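Local coordinates for peptidoglycan-recognition protein-SD (Drosophila melanogaster, PDB 2RKQ) that recognises bacterial peptidoglycan as a secreted innate-immune receptor and activates the Toll pathway in response to Gram-positive bacteria, at residues A[8-13]-A[48-53]; A[28-33]-A[95-100]; A[62-67]-A[79-84]; A[137-142]-A[163-168]. One frame throughout, in Å; residues are numbered along the deposited sequence. Where two conformers were deposited one is given.

Contact 1. Residues A[8-13]-A[48-53]; sequences AEWNAK and HMRNLQ. Unlike the reference sequence in segment 48-53: R50 (reference Gln).
W10 turns its indole against helix 42-58, where the M49 methyl lies over the six-membered ring in a CH-pi contact, CE being 3.6 Å from its centroid. W10 CG sits between the backbone N and the carbonyl carbon (chi1 59°); M49 CE lies over one face of the indole and A12 CB over the opposite one. The M49 chain, folded at chi2 and chi3, brings CE within 3.4 Å of W10 CE2; its sulfur stands farther off, obliquely. At the ring edge, R50 CG is in plane with the indole; the R50 chain bends at chi3, and NH1 donates to W10 O at 2.8 Å from above the carbonyl plane. NH1 also meets S46. Extended Q53 grips the backbone of K13 twice: OE1 accepts from K13 N at 2.9 Å and NE2 donates to K13 O at 2.8 Å. NE2 also donates to D64 OD2. An alanine here would probably leave K13 N without its acceptor and D64 OD2 without the amide donor. W10 NE1 is satisfied by E79 O. Together this Met-aromatic contact and the two Q53 amide bonds to K13 fasten the loop after strand 4-5 onto helix 42-58 of the amidase-like PGRP fold.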
# COMPACT_ATOMS: atom_id res chain seq x y z
N ALA A 8 -1.72 -11.18 -11.88
CA ALA A 8 -1.56 -11.66 -13.25
C ALA A 8 -1.69 -10.53 -14.27
O ALA A 8 -0.98 -10.49 -15.29
CB ALA A 8 -2.57 -12.76 -13.56
N GLU A 9 -2.60 -9.60 -13.99
CA GLU A 9 -2.87 -8.47 -14.89
C GLU A 9 -1.72 -7.47 -14.98
O GLU A 9 -1.61 -6.76 -15.98
CB GLU A 9 -4.16 -7.76 -14.50
CG GLU A 9 -5.42 -8.55 -14.83
CD GLU A 9 -6.65 -7.90 -14.23
OE1 GLU A 9 -7.29 -7.10 -14.94
OE2 GLU A 9 -6.94 -8.16 -13.06
N TRP A 10 -0.86 -7.41 -13.97
CA TRP A 10 0.36 -6.65 -14.11
C TRP A 10 1.61 -7.49 -14.33
O TRP A 10 2.73 -6.99 -14.27
CB TRP A 10 0.54 -5.62 -12.98
CG TRP A 10 0.60 -6.10 -11.54
CD1 TRP A 10 -0.45 -6.20 -10.67
CD2 TRP A 10 1.79 -6.36 -10.78
NE1 TRP A 10 0.01 -6.57 -9.42
CE2 TRP A 10 1.37 -6.68 -9.46
CE3 TRP A 10 3.16 -6.38 -11.08
CZ2 TRP A 10 2.27 -7.01 -8.45
CZ3 TRP A 10 4.06 -6.70 -10.07
CH2 TRP A 10 3.61 -7.00 -8.76
N ASN A 11 1.40 -8.77 -14.60
CA ASN A 11 2.47 -9.71 -14.92
C ASN A 11 3.50 -9.78 -13.80
O ASN A 11 4.71 -9.76 -14.03
CB ASN A 11 3.12 -9.37 -16.27
CG ASN A 11 4.01 -10.48 -16.77
OD1 ASN A 11 3.73 -11.67 -16.56
ND2 ASN A 11 5.10 -10.10 -17.43
N ALA A 12 2.99 -9.85 -12.57
CA ALA A 12 3.83 -10.03 -11.40
C ALA A 12 4.64 -11.30 -11.48
O ALA A 12 4.20 -12.28 -12.07
CB ALA A 12 2.94 -10.07 -10.16
N LYS A 13 5.81 -11.29 -10.85
CA LYS A 13 6.47 -12.54 -10.50
C LYS A 13 5.82 -13.09 -9.24
O LYS A 13 5.28 -12.34 -8.42
CB LYS A 13 7.97 -12.31 -10.30
CG LYS A 13 8.61 -11.80 -11.58
CD LYS A 13 10.11 -11.93 -11.61
CE LYS A 13 10.62 -11.56 -13.02
NZ LYS A 13 10.36 -12.61 -14.07
N HIS A 48 5.98 0.35 -13.52
CA HIS A 48 6.46 0.74 -12.20
C HIS A 48 6.19 -0.36 -11.18
O HIS A 48 7.00 -0.61 -10.30
CB HIS A 48 5.81 2.05 -11.75
CG HIS A 48 6.44 3.26 -12.36
ND1 HIS A 48 6.65 4.44 -11.66
CD2 HIS A 48 6.92 3.48 -13.61
CE1 HIS A 48 7.22 5.32 -12.46
NE2 HIS A 48 7.39 4.77 -13.64
N MET A 49 5.05 -1.03 -11.32
CA MET A 49 4.74 -2.15 -10.44
C MET A 49 5.79 -3.26 -10.56
O MET A 49 6.30 -3.75 -9.55
CB MET A 49 3.35 -2.73 -10.75
CG MET A 49 2.18 -1.90 -10.22
SD MET A 49 2.15 -1.89 -8.42
CE MET A 49 1.94 -3.62 -8.09
N ARG A 50 6.10 -3.67 -11.78
CA ARG A 50 7.11 -4.70 -11.96
C ARG A 50 8.48 -4.24 -11.50
O ARG A 50 9.22 -5.01 -10.88
CB ARG A 50 7.15 -5.17 -13.41
CG ARG A 50 5.90 -5.96 -13.79
CD ARG A 50 5.99 -6.49 -15.19
NE ARG A 50 5.99 -5.43 -16.19
CZ ARG A 50 4.89 -4.83 -16.64
NH1 ARG A 50 3.70 -5.16 -16.19
NH2 ARG A 50 4.99 -3.88 -17.55
N ASN A 51 8.82 -2.98 -11.76
CA ASN A 51 10.12 -2.47 -11.36
C ASN A 51 10.25 -2.42 -9.85
O ASN A 51 11.29 -2.76 -9.30
CB ASN A 51 10.40 -1.10 -11.98
CG ASN A 51 10.58 -1.18 -13.48
OD1 ASN A 51 10.72 -2.26 -14.04
ND2 ASN A 51 10.56 -0.02 -14.13
N LEU A 52 9.18 -2.03 -9.16
CA LEU A 52 9.19 -2.02 -7.71
C LEU A 52 9.30 -3.43 -7.16
O LEU A 52 10.09 -3.68 -6.25
CB LEU A 52 7.97 -1.33 -7.13
CG LEU A 52 8.02 -1.19 -5.61
CD1 LEU A 52 9.25 -0.39 -5.13
CD2 LEU A 52 6.74 -0.56 -5.11
N GLN A 53 8.49 -4.35 -7.67
CA GLN A 53 8.60 -5.72 -7.21
C GLN A 53 10.01 -6.22 -7.40
O GLN A 53 10.57 -6.81 -6.49
CB GLN A 53 7.63 -6.62 -7.95
CG GLN A 53 7.71 -8.04 -7.43
CD GLN A 53 6.82 -9.01 -8.16
OE1 GLN A 53 6.69 -8.96 -9.39
NE2 GLN A 53 6.22 -9.93 -7.41

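Contact 2. Residues A[28-33]-A[95-100]; sequences RAVIAH and DGSLGI
I31 and I100 lie side by side and point the same way, CD1 of I31 being 3.9 Å from CB of I100 and 4.1 Å from its CD1. They share one face of the sheet with A29 and L98, and this apolar face packs against helix 113-128, where I100 meets L122 and L123. The strands beneath run parallel, 24° apart in direction, in the register R28-S97, A29-L98, V30-G99 and I31-I100. Backbone hydrogen bonds link them: L98 N to R28 O, V30 N to L98 O, I100 N to V30 O and A32 N to I100 O. R28, V30 and S97 occupy the other face. There V30 CG2, anti to its carbonyl carbon, touches S97 CB at 4.0 Å, while G99 presents no side chain beside V30. The R28 chain bends at chi3 (-65°), and its guanidinium turns an edge to the serine: NE donates to S97 OG at 3.0 Å, with the oxygen close to the guanidinium plane. S97 OG in turn donates to D95 O at 2.9 Å, from above that carbonyl plane. R28 N adds only a weak bond to G96 O. The serine hydroxyl thus accepts and donates at once, relaying the arginine to the turn that leads into strand 97-102, so a polar side-chain network marks the start of two strands whose remaining side-chain contacts are apolar.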
# COMPACT_ATOMS: atom_id res chain seq x y z
N ARG A 28 -5.34 -2.88 11.27
CA ARG A 28 -4.73 -1.60 10.87
C ARG A 28 -4.53 -1.52 9.38
O ARG A 28 -4.31 -2.54 8.73
CB ARG A 28 -3.35 -1.41 11.52
CG ARG A 28 -3.30 -1.81 12.97
CD ARG A 28 -2.07 -1.25 13.63
NE ARG A 28 -0.81 -1.79 13.12
CZ ARG A 28 0.28 -1.91 13.89
NH1 ARG A 28 0.25 -1.55 15.16
NH2 ARG A 28 1.40 -2.40 13.38
N ALA A 29 -4.62 -0.30 8.85
CA ALA A 29 -4.21 0.00 7.47
C ALA A 29 -3.13 1.06 7.54
O ALA A 29 -3.23 2.01 8.31
CB ALA A 29 -5.39 0.51 6.66
N VAL A 30 -2.07 0.87 6.74
CA VAL A 30 -0.92 1.74 6.77
C VAL A 30 -0.74 2.32 5.38
O VAL A 30 -0.66 1.58 4.42
CB VAL A 30 0.37 0.99 7.22
CG1 VAL A 30 1.59 1.90 7.10
CG2 VAL A 30 0.22 0.55 8.66
N ILE A 31 -0.68 3.65 5.28
CA ILE A 31 -0.53 4.32 4.01
C ILE A 31 0.92 4.75 3.81
O ILE A 31 1.50 5.49 4.63
CB ILE A 31 -1.44 5.56 3.91
CG1 ILE A 31 -2.90 5.20 4.24
CG2 ILE A 31 -1.33 6.20 2.52
CD1 ILE A 31 -3.50 4.11 3.34
N ALA A 32 1.48 4.30 2.69
CA ALA A 32 2.85 4.60 2.29
C ALA A 32 2.89 5.28 0.93
O ALA A 32 1.89 5.34 0.22
CB ALA A 32 3.67 3.31 2.25
N HIS A 33 4.04 5.85 0.59
CA HIS A 33 4.36 6.12 -0.80
C HIS A 33 5.58 5.30 -1.19
O HIS A 33 6.32 4.83 -0.32
CB HIS A 33 4.48 7.62 -1.12
CG HIS A 33 5.72 8.32 -0.62
ND1 HIS A 33 6.65 7.77 0.24
CD2 HIS A 33 6.14 9.59 -0.86
CE1 HIS A 33 7.61 8.67 0.48
NE2 HIS A 33 7.31 9.77 -0.17
N ASP A 95 3.06 -6.52 11.65
CA ASP A 95 1.96 -7.36 12.10
C ASP A 95 0.62 -6.65 12.01
O ASP A 95 0.49 -5.47 12.35
CB ASP A 95 2.17 -7.80 13.55
CG ASP A 95 3.34 -8.76 13.71
OD1 ASP A 95 4.10 -8.97 12.74
OD2 ASP A 95 3.51 -9.30 14.83
N GLY A 96 -0.39 -7.38 11.58
CA GLY A 96 -1.77 -6.94 11.62
C GLY A 96 -2.08 -5.73 10.76
O GLY A 96 -3.04 -5.01 11.05
N SER A 97 -1.30 -5.52 9.71
CA SER A 97 -1.39 -4.26 8.98
C SER A 97 -1.55 -4.46 7.49
O SER A 97 -0.76 -5.13 6.87
CB SER A 97 -0.13 -3.43 9.23
OG SER A 97 0.04 -3.24 10.63
N LEU A 98 -2.58 -3.83 6.94
CA LEU A 98 -2.77 -3.79 5.50
C LEU A 98 -1.97 -2.63 4.95
O LEU A 98 -2.24 -1.47 5.27
CB LEU A 98 -4.25 -3.57 5.20
CG LEU A 98 -4.64 -3.68 3.73
CD1 LEU A 98 -4.57 -5.15 3.28
CD2 LEU A 98 -6.04 -3.13 3.55
N GLY A 99 -0.97 -2.92 4.11
CA GLY A 99 -0.10 -1.86 3.58
C GLY A 99 -0.55 -1.43 2.21
O GLY A 99 -0.64 -2.27 1.28
N ILE A 100 -0.83 -0.14 2.08
CA ILE A 100 -1.30 0.43 0.81
C ILE A 100 -0.30 1.53 0.46
O ILE A 100 -0.12 2.47 1.23
CB ILE A 100 -2.69 1.05 0.99
CG1 ILE A 100 -3.70 -0.04 1.38
CG2 ILE A 100 -3.12 1.70 -0.31
CD1 ILE A 100 -4.95 0.50 2.01

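Contact 3. Residues A[62-67]-A[79-84]; sequences FSDIGY and EGRSPS
G80 comes up against Y67, its CA 3.3 Å from Y67 O in a CA-H...O contact and 3.9 Å from I65 CG2. A side chain at this glycine would run into the Y67 carbonyl. R81 follows, its backbone N donating to the same oxygen at 2.9 Å, and its side chain then reaches the backbone of D64 and I65. CG is anti to the carbonyl carbon (chi1 -62°) and the chain stays extended to NE, which donates to I65 O at 2.8 Å. NH2 donates to D64 O at 3.1 Å from above that carbonyl plane. Both oxygens lie at the guanidinium edge, close to its plane, whereas G66 O sits over one face; NH1 is taken by R86 O. The D64 and R81 side chains slide past each other in opposite directions, D64 OD1 lying 3.5 Å from R81 CG; D64 OD2 forms its salt bridge with R7. A leucine in place of R81 would probably leave the D64 and I65 carbonyls without these donors and loosen the hold on loop 62-67. Backbone oxygens therefore accept from NE, NH1 and NH2 of a buried arginine, and the D64 carboxylate, 4.5 Å from NE at its OD1, would probably help to offset the charge through space without pairing with it.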
# COMPACT_ATOMS: atom_id res chain seq x y z
N PHE A 62 13.38 -8.81 -0.25
CA PHE A 62 12.04 -9.20 0.21
C PHE A 62 11.57 -10.42 -0.57
O PHE A 62 12.02 -10.65 -1.70
CB PHE A 62 11.02 -8.07 -0.02
CG PHE A 62 11.23 -6.84 0.80
CD1 PHE A 62 10.48 -5.70 0.52
CD2 PHE A 62 12.14 -6.81 1.87
CE1 PHE A 62 10.64 -4.55 1.28
CE2 PHE A 62 12.31 -5.63 2.64
CZ PHE A 62 11.56 -4.50 2.32
N SER A 63 10.66 -11.19 0.04
CA SER A 63 10.05 -12.32 -0.64
C SER A 63 9.13 -11.92 -1.79
O SER A 63 8.83 -12.76 -2.64
CB SER A 63 9.27 -13.17 0.34
OG SER A 63 10.14 -13.64 1.36
N ASP A 64 8.65 -10.68 -1.77
CA ASP A 64 7.66 -10.21 -2.75
C ASP A 64 7.64 -8.72 -2.63
O ASP A 64 8.25 -8.16 -1.71
CB ASP A 64 6.29 -10.81 -2.40
CG ASP A 64 5.23 -10.61 -3.47
OD1 ASP A 64 4.06 -10.84 -3.11
OD2 ASP A 64 5.55 -10.27 -4.63
N ILE A 65 6.94 -8.06 -3.55
CA ILE A 65 6.62 -6.65 -3.35
C ILE A 65 6.05 -6.49 -1.93
O ILE A 65 5.34 -7.36 -1.45
CB ILE A 65 5.64 -6.17 -4.44
CG1 ILE A 65 5.62 -4.64 -4.54
CG2 ILE A 65 4.25 -6.87 -4.33
CD1 ILE A 65 4.99 -4.18 -5.84
N GLY A 66 6.39 -5.39 -1.26
CA GLY A 66 6.19 -5.31 0.19
C GLY A 66 4.80 -4.98 0.67
O GLY A 66 4.50 -5.10 1.85
N TYR A 67 3.96 -4.52 -0.25
CA TYR A 67 2.63 -3.99 0.08
C TYR A 67 1.52 -4.91 -0.39
O TYR A 67 1.72 -5.76 -1.27
CB TYR A 67 2.47 -2.61 -0.57
CG TYR A 67 3.47 -1.63 -0.03
CD1 TYR A 67 4.59 -1.27 -0.75
CD2 TYR A 67 3.30 -1.09 1.24
CE1 TYR A 67 5.51 -0.40 -0.21
CE2 TYR A 67 4.23 -0.24 1.79
CZ TYR A 67 5.31 0.12 1.05
OH TYR A 67 6.21 0.99 1.63
N GLU A 79 -2.86 -5.17 -7.12
CA GLU A 79 -2.74 -6.18 -6.08
C GLU A 79 -1.28 -6.55 -5.80
O GLU A 79 -0.52 -6.83 -6.73
CB GLU A 79 -3.46 -7.44 -6.53
CG GLU A 79 -3.39 -8.55 -5.51
CD GLU A 79 -4.07 -9.81 -6.00
OE1 GLU A 79 -4.13 -10.05 -7.23
OE2 GLU A 79 -4.54 -10.56 -5.12
N GLY A 80 -0.93 -6.54 -4.52
CA GLY A 80 0.39 -7.00 -4.05
C GLY A 80 0.25 -8.30 -3.30
O GLY A 80 -0.37 -9.26 -3.79
N ARG A 81 0.83 -8.36 -2.10
CA ARG A 81 0.63 -9.54 -1.24
C ARG A 81 -0.81 -9.73 -0.85
O ARG A 81 -1.58 -8.77 -0.78
CB ARG A 81 1.44 -9.42 0.05
CG ARG A 81 2.91 -9.33 -0.17
CD ARG A 81 3.67 -9.14 1.15
NE ARG A 81 5.07 -8.93 0.80
CZ ARG A 81 6.12 -9.29 1.55
NH1 ARG A 81 5.96 -9.86 2.75
NH2 ARG A 81 7.34 -9.08 1.08
N SER A 82 -1.19 -10.98 -0.55
CA SER A 82 -2.50 -11.26 0.01
C SER A 82 -2.63 -10.62 1.39
O SER A 82 -1.65 -10.59 2.13
CB SER A 82 -2.67 -12.76 0.18
OG SER A 82 -3.90 -13.03 0.83
N PRO A 83 -3.83 -10.13 1.75
CA PRO A 83 -4.00 -9.62 3.10
C PRO A 83 -3.68 -10.63 4.21
O PRO A 83 -3.43 -10.20 5.34
CB PRO A 83 -5.48 -9.23 3.14
CG PRO A 83 -5.80 -8.92 1.72
CD PRO A 83 -5.06 -9.94 0.95
N SER A 84 -3.71 -11.93 3.91
CA SER A 84 -3.32 -12.93 4.92
C SER A 84 -1.83 -13.24 4.90
O SER A 84 -1.39 -14.21 5.54
CB SER A 84 -4.11 -14.25 4.80
OG SER A 84 -5.40 -14.09 4.26

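Contact 4. Residues A[137-142]-A[163-168]; sequences KLLGHR and NWSEEM
L138 is joined to the C-terminal segment by a single bridge opposite W164, L138 N donating to N163 O at 2.9 Å and S165 N donating to L138 O at 3.0 Å. W164 CG stands anti to its backbone N (chi1 179°), and the indole leans obliquely toward L138 O, with CD1 3.2 Å from that oxygen. W164 NE1 is taken by OE1 of Q143. L138 CD2 is 4.3 Å from W164 CB. L139 reaches the next residues of the segment: its CD2 approaches S165 CB at 3.9 Å and E167 CG at 3.7 Å, the leucine and glutamate side chains crossing at about a right angle. S165 OG accepts from E167 N, forming an ST turn. A water accepts from K137 NZ and makes a weak link to S165 OG. Farther along, M168 bends at chi2 and chi3 and brings CE to 3.7 Å from R142 O. Strand 136-140 is one of the two outermost strands of the sheet within the chain, and its other edge pairs with strand 26-33. The segment 163-168 therefore lines that outer strand beyond helix 152-158, on which W164 rests through I158 while R142 touches Y155.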
# COMPACT_ATOMS: atom_id res chain seq x y z
N LYS A 137 -7.55 0.98 12.60
CA LYS A 137 -6.69 2.14 12.80
C LYS A 137 -6.03 2.45 11.48
O LYS A 137 -5.41 1.57 10.88
CB LYS A 137 -5.60 1.81 13.82
CG LYS A 137 -6.13 1.36 15.17
CD LYS A 137 -7.05 2.40 15.79
CE LYS A 137 -7.44 1.93 17.20
NZ LYS A 137 -8.58 2.71 17.77
N LEU A 138 -6.19 3.69 11.02
CA LEU A 138 -5.50 4.13 9.83
C LEU A 138 -4.25 4.87 10.24
O LEU A 138 -4.32 5.82 11.04
CB LEU A 138 -6.40 5.04 9.00
CG LEU A 138 -5.78 5.62 7.73
CD1 LEU A 138 -5.69 4.56 6.65
CD2 LEU A 138 -6.63 6.79 7.28
N LEU A 139 -3.11 4.47 9.68
CA LEU A 139 -1.83 5.06 10.07
C LEU A 139 -1.01 5.44 8.86
O LEU A 139 -1.10 4.79 7.83
CB LEU A 139 -1.00 4.04 10.86
CG LEU A 139 -1.69 3.56 12.14
CD1 LEU A 139 -0.96 2.34 12.67
CD2 LEU A 139 -1.67 4.66 13.18
N GLY A 140 -0.22 6.49 8.98
CA GLY A 140 0.79 6.70 7.95
C GLY A 140 1.98 5.81 8.20
O GLY A 140 2.26 5.43 9.34
N HIS A 141 2.71 5.50 7.13
CA HIS A 141 3.92 4.68 7.21
C HIS A 141 4.88 5.24 8.27
O HIS A 141 5.46 4.49 9.05
CB HIS A 141 4.53 4.69 5.81
CG HIS A 141 5.54 3.62 5.55
ND1 HIS A 141 6.26 3.58 4.38
CD2 HIS A 141 5.96 2.57 6.30
CE1 HIS A 141 7.08 2.54 4.42
NE2 HIS A 141 6.92 1.92 5.57
N ARG A 142 5.00 6.57 8.33
CA ARG A 142 5.90 7.21 9.29
C ARG A 142 5.52 6.96 10.75
O ARG A 142 6.33 7.18 11.65
CB ARG A 142 5.93 8.72 9.06
CG ARG A 142 4.58 9.41 9.13
CD ARG A 142 4.72 10.92 9.04
NE ARG A 142 5.26 11.31 7.75
CZ ARG A 142 5.49 12.57 7.41
NH1 ARG A 142 5.20 13.55 8.27
NH2 ARG A 142 6.00 12.85 6.22
N ASN A 163 -10.93 7.22 10.83
CA ASN A 163 -10.16 6.22 11.57
C ASN A 163 -8.67 6.50 11.66
O ASN A 163 -7.93 5.67 12.18
CB ASN A 163 -10.39 4.81 11.03
CG ASN A 163 -11.74 4.28 11.37
OD1 ASN A 163 -12.35 4.68 12.36
ND2 ASN A 163 -12.22 3.35 10.57
N TRP A 164 -8.22 7.66 11.18
CA TRP A 164 -6.83 7.99 11.42
C TRP A 164 -6.58 8.03 12.92
O TRP A 164 -7.38 8.59 13.68
CB TRP A 164 -6.42 9.30 10.76
CG TRP A 164 -4.98 9.58 11.08
CD1 TRP A 164 -3.88 8.95 10.54
CD2 TRP A 164 -4.48 10.50 12.06
NE1 TRP A 164 -2.73 9.44 11.12
CE2 TRP A 164 -3.07 10.39 12.05
CE3 TRP A 164 -5.08 11.40 12.95
CZ2 TRP A 164 -2.25 11.15 12.89
CZ3 TRP A 164 -4.27 12.16 13.79
CH2 TRP A 164 -2.86 12.03 13.75
N SER A 165 -5.49 7.38 13.33
CA SER A 165 -5.08 7.30 14.73
C SER A 165 -3.77 8.01 14.92
O SER A 165 -2.87 7.88 14.10
CB SER A 165 -4.88 5.85 15.14
OG SER A 165 -4.20 5.80 16.38
N GLU A 166 -3.68 8.76 16.02
CA GLU A 166 -2.51 9.57 16.30
C GLU A 166 -1.34 8.77 16.89
O GLU A 166 -0.25 9.30 17.04
CB GLU A 166 -2.90 10.77 17.19
CG GLU A 166 -3.37 10.39 18.59
CD GLU A 166 -3.85 11.57 19.43
OE1 GLU A 166 -3.53 11.59 20.64
OE2 GLU A 166 -4.54 12.47 18.90
N GLU A 167 -1.54 7.48 17.18
CA GLU A 167 -0.48 6.71 17.83
C GLU A 167 0.82 6.71 17.03
O GLU A 167 0.81 6.63 15.80
CB GLU A 167 -0.93 5.28 18.10
CG GLU A 167 -1.21 4.50 16.81
CD GLU A 167 -1.59 3.06 17.07
OE1 GLU A 167 -2.02 2.40 16.11
OE2 GLU A 167 -1.45 2.57 18.21
N MET A 168 1.94 6.82 17.74
CA MET A 168 3.26 6.72 17.14
C MET A 168 3.90 5.48 17.71
O MET A 168 4.00 5.35 18.94
CB MET A 168 4.12 7.93 17.48
CG MET A 168 3.60 9.24 16.93
SD MET A 168 3.54 9.20 15.13
CE MET A 168 5.27 9.05 14.70
O HOH W 1 -7.43 5.72 17.47

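Contacts 2 and 4 are neighbours in one sheet, their centres 9 Å apart, joined by probable backbone hydrogen bonds, L139 N to A29 O (2.8 Å) and H141 N to I31 O. Contact 3 lies 11 Å between centres from both contact 1 and contact 2. W10 NE1 to E79 O (2.7 Å) and Q53 NE2 to D64 OD2 join it to contact 1, and Y67 reaches A32 of contact 2. Y67 OH also comes 3.3 Å from H141 CE1 of contact 4. H33, H141 and S149 probably correspond to the His-His-Cys zinc ligands of amidase relatives, with serine replacing cysteine. Contact 1 stands 28 Å between centres from contact 4, across the chain's centre.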